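Local coordinates for membrane protein, putative (Geobacter sulfurreducens PCA, PDB 2QYB) that is a GAF-domain piece of a longer membrane protein of the sodium:solute symporter family, which may combine transport with phosphatase activity, though its exact role is not established, at residues V39-D44 / K65-E70; P69-E72 / G76-F79; L80-Q85 / E120-I125. One frame throughout, in Å; residues are numbered along the deposited sequence.

Interaction 1 (V39-D44 / K65-E70); sequences VIRLVD and KDWEPE
A buried arginine of the central sheet of this GAF domain gripping a loop carbonyl makes up most of this contact: R41, on the strand 37-43, reaches across to K65 and W67 in the loop between strand 49-56 and helix 74-81. The grip is side-on. R41 NE bonds K65 O at 2.9 Å and R41 NH2 bonds the same oxygen at 2.8 Å, so one acceptor takes both hydrogens. That oxygen lies in the guanidinium plane; NE arrives nearly along the C=O axis and NH2 on a lone pair. The arginine side chain is extended from CG to NE, carrying the charge clear of the strand. CD1 of the W67 ring comes within 3.5 Å of R41 NE, which lies at the ring's edge, with guanidinium and indole planes 65° apart. R41 NH2 also bonds A63 O; with the in-plane grip on K65 this probably restrains the guanidinium's rotation, both acceptors being loop backbone carbonyls. D66 turns to strand 49-56, pairing with R50 and bonding V51 N. Strand 37-43 lies between 49-56 and 124-130; R41 is backbone-bonded to I125 of the latter, its side chain packing on V51 of the former and I75 of helix 74-81.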
loop_
_atom_site.group_PDB
_atom_site.type_symbol
_atom_site.label_atom_id
_atom_site.label_comp_id
_atom_site.label_asym_id
_atom_site.label_seq_id
_atom_site.Cartn_x
_atom_site.Cartn_y
_atom_site.Cartn_z
ATOM N N VAL A 39 7.303 -0.086 9.347
ATOM C CA VAL A 39 7.215 1.098 8.510
ATOM C C VAL A 39 8.554 1.235 7.766
ATOM O O VAL A 39 9.596 1.010 8.348
ATOM C CB VAL A 39 6.868 2.415 9.347
ATOM C CG1 VAL A 39 6.586 3.578 8.456
ATOM C CG2 VAL A 39 5.681 2.211 10.279
ATOM N N ILE A 40 8.507 1.535 6.471
ATOM C CA ILE A 40 9.686 2.022 5.723
ATOM C C ILE A 40 9.497 3.548 5.475
ATOM O O ILE A 40 8.456 3.972 4.991
ATOM C CB ILE A 40 9.851 1.292 4.374
ATOM C CG1 ILE A 40 10.262 -0.161 4.597
ATOM C CG2 ILE A 40 10.862 2.001 3.467
ATOM C CD1 ILE A 40 9.890 -1.079 3.437
ATOM N N ARG A 41 10.500 4.340 5.829
ATOM C CA ARG A 41 10.581 5.725 5.429
ATOM C C ARG A 41 11.783 5.913 4.500
ATOM O O ARG A 41 12.831 5.285 4.702
ATOM C CB ARG A 41 10.746 6.645 6.636
ATOM C CG ARG A 41 9.600 6.568 7.587
ATOM C CD ARG A 41 9.820 7.545 8.713
ATOM N NE ARG A 41 8.617 7.705 9.529
ATOM C CZ ARG A 41 8.181 6.812 10.424
ATOM N NH1 ARG A 41 8.811 5.657 10.625
ATOM N NH2 ARG A 41 7.082 7.054 11.114
ATOM N N LEU A 42 11.616 6.799 3.509
ATOM C CA LEU A 42 12.689 7.183 2.603
ATOM C C LEU A 42 12.842 8.690 2.612
ATOM O O LEU A 42 11.873 9.421 2.745
ATOM C CB LEU A 42 12.420 6.671 1.178
ATOM C CG LEU A 42 12.263 5.146 1.032
ATOM C CD1 LEU A 42 11.906 4.639 -0.424
ATOM C CD2 LEU A 42 13.484 4.429 1.585
ATOM N N VAL A 43 14.073 9.155 2.485
ATOM C CA VAL A 43 14.299 10.562 2.416
ATOM C C VAL A 43 13.738 11.085 1.106
ATOM O O VAL A 43 13.908 10.453 0.071
ATOM C CB VAL A 43 15.792 10.946 2.565
ATOM C CG1 VAL A 43 15.901 12.449 2.625
ATOM C CG2 VAL A 43 16.369 10.381 3.841
ATOM N N ASP A 44 13.057 12.233 1.162
ATOM C CA ASP A 44 12.611 12.907 -0.045
ATOM C C ASP A 44 13.706 13.910 -0.424
ATOM O O ASP A 44 14.695 14.043 0.291
ATOM C CB ASP A 44 11.229 13.563 0.151
ATOM C CG ASP A 44 11.245 14.718 1.154
ATOM O OD1 ASP A 44 12.351 15.109 1.602
ATOM O OD2 ASP A 44 10.153 15.251 1.475
ATOM N N LYS A 65 4.128 8.984 11.484
ATOM C CA LYS A 65 4.284 10.275 10.784
ATOM C C LYS A 65 5.570 10.405 9.946
ATOM O O LYS A 65 6.449 9.586 10.012
ATOM C CB LYS A 65 4.191 11.432 11.781
ATOM C CG LYS A 65 2.844 11.484 12.499
ATOM C CD LYS A 65 2.923 12.210 13.823
ATOM C CE LYS A 65 1.555 12.308 14.480
ATOM N NZ LYS A 65 1.324 13.653 15.105
ATOM N N ASP A 66 5.673 11.480 9.180
ATOM C CA ASP A 66 6.907 11.823 8.515
ATOM C C ASP A 66 7.876 12.521 9.481
ATOM O O ASP A 66 7.431 13.271 10.355
ATOM C CB ASP A 66 6.582 12.707 7.308
ATOM C CG ASP A 66 5.817 11.955 6.223
ATOM O OD1 ASP A 66 5.723 10.702 6.274
ATOM O OD2 ASP A 66 5.316 12.638 5.316
ATOM N N TRP A 67 9.184 12.261 9.348
ATOM C CA TRP A 67 10.181 12.846 10.267
ATOM C C TRP A 67 11.347 13.581 9.596
ATOM O O TRP A 67 12.089 13.025 8.760
ATOM C CB TRP A 67 10.713 11.775 11.250
ATOM C CG TRP A 67 9.609 11.323 12.150
ATOM C CD1 TRP A 67 8.734 10.309 11.915
ATOM C CD2 TRP A 67 9.182 11.945 13.377
ATOM N NE1 TRP A 67 7.820 10.229 12.919
ATOM C CE2 TRP A 67 8.073 11.210 13.845
ATOM C CE3 TRP A 67 9.649 13.034 14.134
ATOM C CZ2 TRP A 67 7.380 11.542 15.032
ATOM C CZ3 TRP A 67 8.978 13.350 15.343
ATOM C CH2 TRP A 67 7.850 12.603 15.770
ATOM N N GLU A 68 11.494 14.853 9.971
ATOM C CA GLU A 68 12.781 15.546 9.847
ATOM C C GLU A 68 13.751 14.892 10.849
ATOM O O GLU A 68 13.537 14.942 12.086
ATOM C CB GLU A 68 12.658 17.033 10.136
ATOM C CG GLU A 68 11.612 17.737 9.268
ATOM C CD GLU A 68 11.698 19.260 9.308
ATOM O OE1 GLU A 68 12.371 19.830 10.200
ATOM O OE2 GLU A 68 11.074 19.877 8.431
ATOM N N PRO A 69 14.818 14.265 10.318
ATOM C CA PRO A 69 15.706 13.533 11.213
ATOM C C PRO A 69 16.389 14.481 12.208
ATOM O O PRO A 69 16.813 15.587 11.846
ATOM C CB PRO A 69 16.695 12.849 10.264
ATOM C CG PRO A 69 16.641 13.631 9.027
ATOM C CD PRO A 69 15.274 14.229 8.918
ATOM N N GLU A 70 16.445 14.020 13.453
ATOM C CA GLU A 70 16.988 14.748 14.586
ATOM C C GLU A 70 17.539 13.844 15.673
ATOM O O GLU A 70 16.973 12.805 15.992
ATOM C CB GLU A 70 15.892 15.597 15.201
ATOM C CG GLU A 70 16.009 17.006 14.806
ATOM C CD GLU A 70 14.896 17.787 15.366
ATOM O OE1 GLU A 70 14.693 17.739 16.615
ATOM O OE2 GLU A 70 14.219 18.442 14.544
#

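Interaction 2 (P69-E72 / G76-F79); sequences PEIE and GEAF
In E77 the side chain runs out with CG anti to the backbone N (chi1 174°) and then bends at chi2, which brings its carboxylate alongside I71. The isoleucine meets it with CG1 likewise anti to its own N (chi1 -172°), and the two side chains run alongside one another in the same direction. OE1 of E77 comes to 3.0 Å from I71 CD1 and is nearly as near to CG1, so a carboxylate oxygen is pressed tightly against an aliphatic branch, a closeness to be read with caution at this resolution. No hydrogen-bonding partner for this OE1 is present in the model, and the contact buries it; the apolar neighbour is unlikely to stabilise the charge and would probably make it costlier there.

At the other end P69 packs on F79. CB of P69 lies 3.7 Å from CD2 of F79, with CG of the proline close to the same rim of the phenyl group, and the approach to the ring is oblique. Between these two pairs the backbones come together: P69 CA and G76 CA are 4.2 Å apart, and the CA of G76 sends a C-H toward the O of E70 at 3.2 Å. A side chain on G76 would run into that carbonyl, so the glycine's lack of one is what lets the loop pass this close to the helix.

T73 ties the ends together, its OG1 bonding both E70 O and G76 N, while F79 and A78 turn to I125 of strand 124-130. The arrangement is a loop folding back on residues 76-79 of the helix it leads into, helix 74-81, at the surface of the GAF domain.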
loop_
_atom_site.group_PDB
_atom_site.type_symbol
_atom_site.label_atom_id
_atom_site.label_comp_id
_atom_site.label_asym_id
_atom_site.label_seq_id
_atom_site.Cartn_x
_atom_site.Cartn_y
_atom_site.Cartn_z
ATOM N N PRO A 69 14.818 14.265 10.318
ATOM C CA PRO A 69 15.706 13.533 11.213
ATOM C C PRO A 69 16.389 14.481 12.208
ATOM O O PRO A 69 16.813 15.587 11.846
ATOM C CB PRO A 69 16.695 12.849 10.264
ATOM C CG PRO A 69 16.641 13.631 9.027
ATOM C CD PRO A 69 15.274 14.229 8.918
ATOM N N GLU A 70 16.445 14.020 13.453
ATOM C CA GLU A 70 16.988 14.748 14.586
ATOM C C GLU A 70 17.539 13.844 15.673
ATOM O O GLU A 70 16.973 12.805 15.992
ATOM C CB GLU A 70 15.892 15.597 15.201
ATOM C CG GLU A 70 16.009 17.006 14.806
ATOM C CD GLU A 70 14.896 17.787 15.366
ATOM O OE1 GLU A 70 14.693 17.739 16.615
ATOM O OE2 GLU A 70 14.219 18.442 14.544
ATOM N N ILE A 71 18.619 14.277 16.290
ATOM C CA ILE A 71 19.301 13.439 17.275
ATOM C C ILE A 71 18.424 13.207 18.543
ATOM O O ILE A 71 18.560 12.182 19.202
ATOM C CB ILE A 71 20.788 13.941 17.532
ATOM C CG1 ILE A 71 21.550 12.934 18.412
ATOM C CG2 ILE A 71 20.828 15.361 18.120
ATOM C CD1 ILE A 71 23.012 12.768 18.042
ATOM N N GLU A 72 17.470 14.104 18.816
ATOM C CA GLU A 72 16.543 13.948 19.962
ATOM C C GLU A 72 15.472 12.829 19.849
ATOM O O GLU A 72 14.752 12.556 20.818
ATOM C CB GLU A 72 15.835 15.282 20.290
ATOM C CG GLU A 72 16.754 16.398 20.828
ATOM C CD GLU A 72 17.425 17.230 19.720
ATOM O OE1 GLU A 72 17.076 17.081 18.504
ATOM O OE2 GLU A 72 18.311 18.033 20.088
ATOM N N GLY A 76 15.689 9.506 14.384
ATOM C CA GLY A 76 16.671 10.472 13.886
ATOM C C GLY A 76 18.093 10.063 14.223
ATOM O O GLY A 76 19.017 10.298 13.442
ATOM N N GLU A 77 18.266 9.455 15.392
ATOM C CA GLU A 77 19.584 9.038 15.836
ATOM C C GLU A 77 20.050 7.850 15.004
ATOM O O GLU A 77 21.211 7.763 14.655
ATOM C CB GLU A 77 19.584 8.709 17.345
ATOM C CG GLU A 77 20.919 8.098 17.921
ATOM C CD GLU A 77 22.157 8.939 17.608
ATOM O OE1 GLU A 77 21.976 10.111 17.221
ATOM O OE2 GLU A 77 23.308 8.441 17.742
ATOM N N ALA A 78 19.141 6.959 14.655
ATOM C CA ALA A 78 19.498 5.821 13.809
ATOM C C ALA A 78 19.929 6.267 12.416
ATOM O O ALA A 78 20.914 5.782 11.842
ATOM C CB ALA A 78 18.324 4.845 13.726
ATOM N N PHE A 79 19.172 7.207 11.873
ATOM C CA PHE A 79 19.426 7.723 10.547
ATOM C C PHE A 79 20.699 8.509 10.514
ATOM O O PHE A 79 21.522 8.302 9.619
ATOM C CB PHE A 79 18.293 8.634 10.095
ATOM C CG PHE A 79 18.449 9.132 8.703
ATOM C CD1 PHE A 79 18.267 8.274 7.620
ATOM C CD2 PHE A 79 18.800 10.432 8.461
ATOM C CE1 PHE A 79 18.422 8.721 6.304
ATOM C CE2 PHE A 79 18.951 10.895 7.147
ATOM C CZ PHE A 79 18.746 10.036 6.073
#

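Interaction 3 (L80-Q85 / E120-I125); sequences LSNRLQ and EPPFGI
N82 and P122 bury most of the surface here, with E120 adding a small share at the edge, and the contact is essentially an asparagine amide laid against a proline ring. N82 OD1 comes to 3.5 Å from P122 CD and equally close to CG, while the amide carbon, N82 CG, is also 3.5 Å from P122 CD. The two side chains cross at a slant, with the oxygen over the CG-CD side of the pyrrolidine. CG of N82 stands anti to the backbone N (chi1 -165°), which carries the amide away from the helix end toward the proline. On the other branch ND2 looks toward the carbonyl of E120, but at 4.2 Å from E120 O it is too far for a hydrogen bond.

The position of N82 is set by the helix end. With positive phi (54°), it is the C-prime residue of a Schellman motif closing helix 74-81, in which N82 N bonds F79 O and R83 N bonds A78 O. Farther along, Q85 NE2 bonds R83 O at 3.2 Å, nearly straight, from above the carbonyl plane. P122 precedes F123 and G124, which form a classic beta bulge opposite I115, and both N82 and P122 also lie against P114 and S116.

Replacing N82 by an alanine would probably leave the P122 ring without the amide that covers its CG and CD, opening a gap between the helix end and the proline.

No hydrogen bond or salt bridge crosses between 80-85 and 120-125. Cohesion therefore rests on van der Waals contact, perhaps with a little electrostatic attraction between the amide oxygen and the ring's C-H groups, so the helix end and the strand's lead-in touch without being tied by directional bonds.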
loop_
_atom_site.group_PDB
_atom_site.type_symbol
_atom_site.label_atom_id
_atom_site.label_comp_id
_atom_site.label_asym_id
_atom_site.label_seq_id
_atom_site.Cartn_x
_atom_site.Cartn_y
_atom_site.Cartn_z
ATOM N N LEU A 80 20.843 9.423 11.483
ATOM C CA LEU A 80 21.926 10.398 11.473
ATOM C C LEU A 80 23.283 9.795 11.838
ATOM O O LEU A 80 24.289 10.284 11.382
ATOM C CB LEU A 80 21.618 11.579 12.400
ATOM C CG LEU A 80 20.758 12.704 11.806
ATOM C CD1 LEU A 80 20.223 13.684 12.912
ATOM C CD2 LEU A 80 21.544 13.468 10.740
ATOM N N SER A 81 23.284 8.780 12.695
ATOM C CA SER A 81 24.475 8.035 13.029
ATOM C C SER A 81 24.678 6.783 12.178
ATOM O O SER A 81 25.692 6.105 12.326
ATOM C CB SER A 81 24.403 7.555 14.464
ATOM O OG SER A 81 23.755 6.279 14.464
ATOM N N ASN A 82 23.711 6.443 11.321
ATOM C CA ASN A 82 23.782 5.222 10.538
ATOM C C ASN A 82 24.007 3.964 11.394
ATOM O O ASN A 82 24.822 3.121 11.110
ATOM C CB ASN A 82 24.823 5.357 9.431
ATOM C CG ASN A 82 24.695 4.266 8.367
ATOM O OD1 ASN A 82 23.625 3.745 8.135
ATOM N ND2 ASN A 82 25.794 3.922 7.741
ATOM N N ARG A 83 23.226 3.817 12.443
ATOM C CA ARG A 83 23.406 2.688 13.335
ATOM C C ARG A 83 22.074 2.398 13.918
ATOM O O ARG A 83 21.334 3.305 14.240
ATOM C CB ARG A 83 24.387 3.028 14.457
ATOM C CG ARG A 83 25.837 2.483 14.277
ATOM C CD ARG A 83 26.755 3.132 15.321
ATOM N NE ARG A 83 25.913 3.910 16.258
ATOM C CZ ARG A 83 25.758 3.692 17.574
ATOM N NH1 ARG A 83 24.912 4.487 18.249
ATOM N NH2 ARG A 83 26.439 2.735 18.224
ATOM N N LEU A 84 21.772 1.125 14.062
ATOM C CA LEU A 84 20.479 0.750 14.540
ATOM C C LEU A 84 20.284 1.193 15.978
ATOM O O LEU A 84 21.238 1.367 16.725
ATOM C CB LEU A 84 20.239 -0.753 14.364
ATOM C CG LEU A 84 21.153 -1.691 15.096
ATOM C CD1 LEU A 84 20.658 -1.911 16.507
ATOM C CD2 LEU A 84 21.219 -2.995 14.301
ATOM N N GLN A 85 19.029 1.406 16.318
ATOM C CA GLN A 85 18.608 1.787 17.645
ATOM C C GLN A 85 17.454 0.865 18.030
ATOM O O GLN A 85 16.535 0.614 17.206
ATOM C CB GLN A 85 18.086 3.217 17.596
ATOM C CG GLN A 85 19.038 4.226 16.992
ATOM C CD GLN A 85 20.272 4.418 17.854
ATOM O OE1 GLN A 85 20.182 4.870 19.008
ATOM N NE2 GLN A 85 21.441 4.065 17.297
ATOM N N GLU A 120 27.625 3.149 2.272
ATOM C CA GLU A 120 26.977 4.346 1.759
ATOM C C GLU A 120 26.034 4.925 2.764
ATOM O O GLU A 120 25.512 4.203 3.583
ATOM C CB GLU A 120 26.170 4.047 0.506
ATOM C CG GLU A 120 27.000 4.080 -0.724
ATOM C CD GLU A 120 26.290 3.465 -1.905
ATOM O OE1 GLU A 120 25.051 3.716 -2.029
ATOM O OE2 GLU A 120 26.969 2.731 -2.669
ATOM N N PRO A 121 25.787 6.238 2.653
ATOM C CA PRO A 121 24.951 6.894 3.618
ATOM C C PRO A 121 23.518 6.381 3.484
ATOM O O PRO A 121 23.056 6.149 2.382
ATOM C CB PRO A 121 25.063 8.395 3.263
ATOM C CG PRO A 121 26.009 8.507 2.084
ATOM C CD PRO A 121 26.268 7.144 1.574
ATOM N N PRO A 122 22.835 6.188 4.609
ATOM C CA PRO A 122 21.484 5.706 4.608
ATOM C C PRO A 122 20.562 6.659 3.893
ATOM O O PRO A 122 20.778 7.881 3.946
ATOM C CB PRO A 122 21.120 5.620 6.102
ATOM C CG PRO A 122 22.016 6.548 6.771
ATOM C CD PRO A 122 23.311 6.436 5.979
ATOM N N PHE A 123 19.579 6.077 3.215
ATOM C CA PHE A 123 18.554 6.852 2.544
ATOM C C PHE A 123 17.124 6.595 3.037
ATOM O O PHE A 123 16.161 7.107 2.447
ATOM C CB PHE A 123 18.664 6.718 1.022
ATOM C CG PHE A 123 18.631 5.311 0.504
ATOM C CD1 PHE A 123 19.781 4.733 -0.027
ATOM C CD2 PHE A 123 17.465 4.598 0.468
ATOM C CE1 PHE A 123 19.762 3.453 -0.543
ATOM C CE2 PHE A 123 17.447 3.317 -0.053
ATOM C CZ PHE A 123 18.589 2.752 -0.546
ATOM N N GLY A 124 17.034 5.850 4.144
ATOM C CA GLY A 124 15.797 5.564 4.836
ATOM C C GLY A 124 15.972 4.808 6.147
ATOM O O GLY A 124 17.086 4.485 6.550
ATOM N N ILE A 125 14.838 4.562 6.814
ATOM C CA ILE A 125 14.743 3.771 8.040
ATOM C C ILE A 125 13.648 2.677 7.937
ATOM O O ILE A 125 12.568 2.916 7.489
ATOM C CB ILE A 125 14.451 4.677 9.252
ATOM C CG1 ILE A 125 15.650 5.621 9.500
ATOM C CG2 ILE A 125 14.229 3.866 10.501
ATOM C CD1 ILE A 125 16.992 4.918 9.933
#

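Along the chain, interaction 2 begins on the segment where 1 ends, sharing P69 and E70, and interaction 3 follows both. Their centres lie 9 to 11 Å apart, in one connected patch beside the antiparallel sheet of the GAF domain. Interactions 2 and 3 both use helix 74-81, interaction 2 along residues 76-79 and 3 at its C-terminal end. Interactions 1 and 3 reach neighbouring strands, 37-43 and 124-130, joined by probable backbone hydrogen bonds, V43 N to F123 O and R41 O to I125 N. V43 CG2 packs on F79 CZ, linking 1 and 2. Thus the loop is fastened to strand 37-43, then to helix 74-81, and that helix's end to the residues leading into strand 124-130.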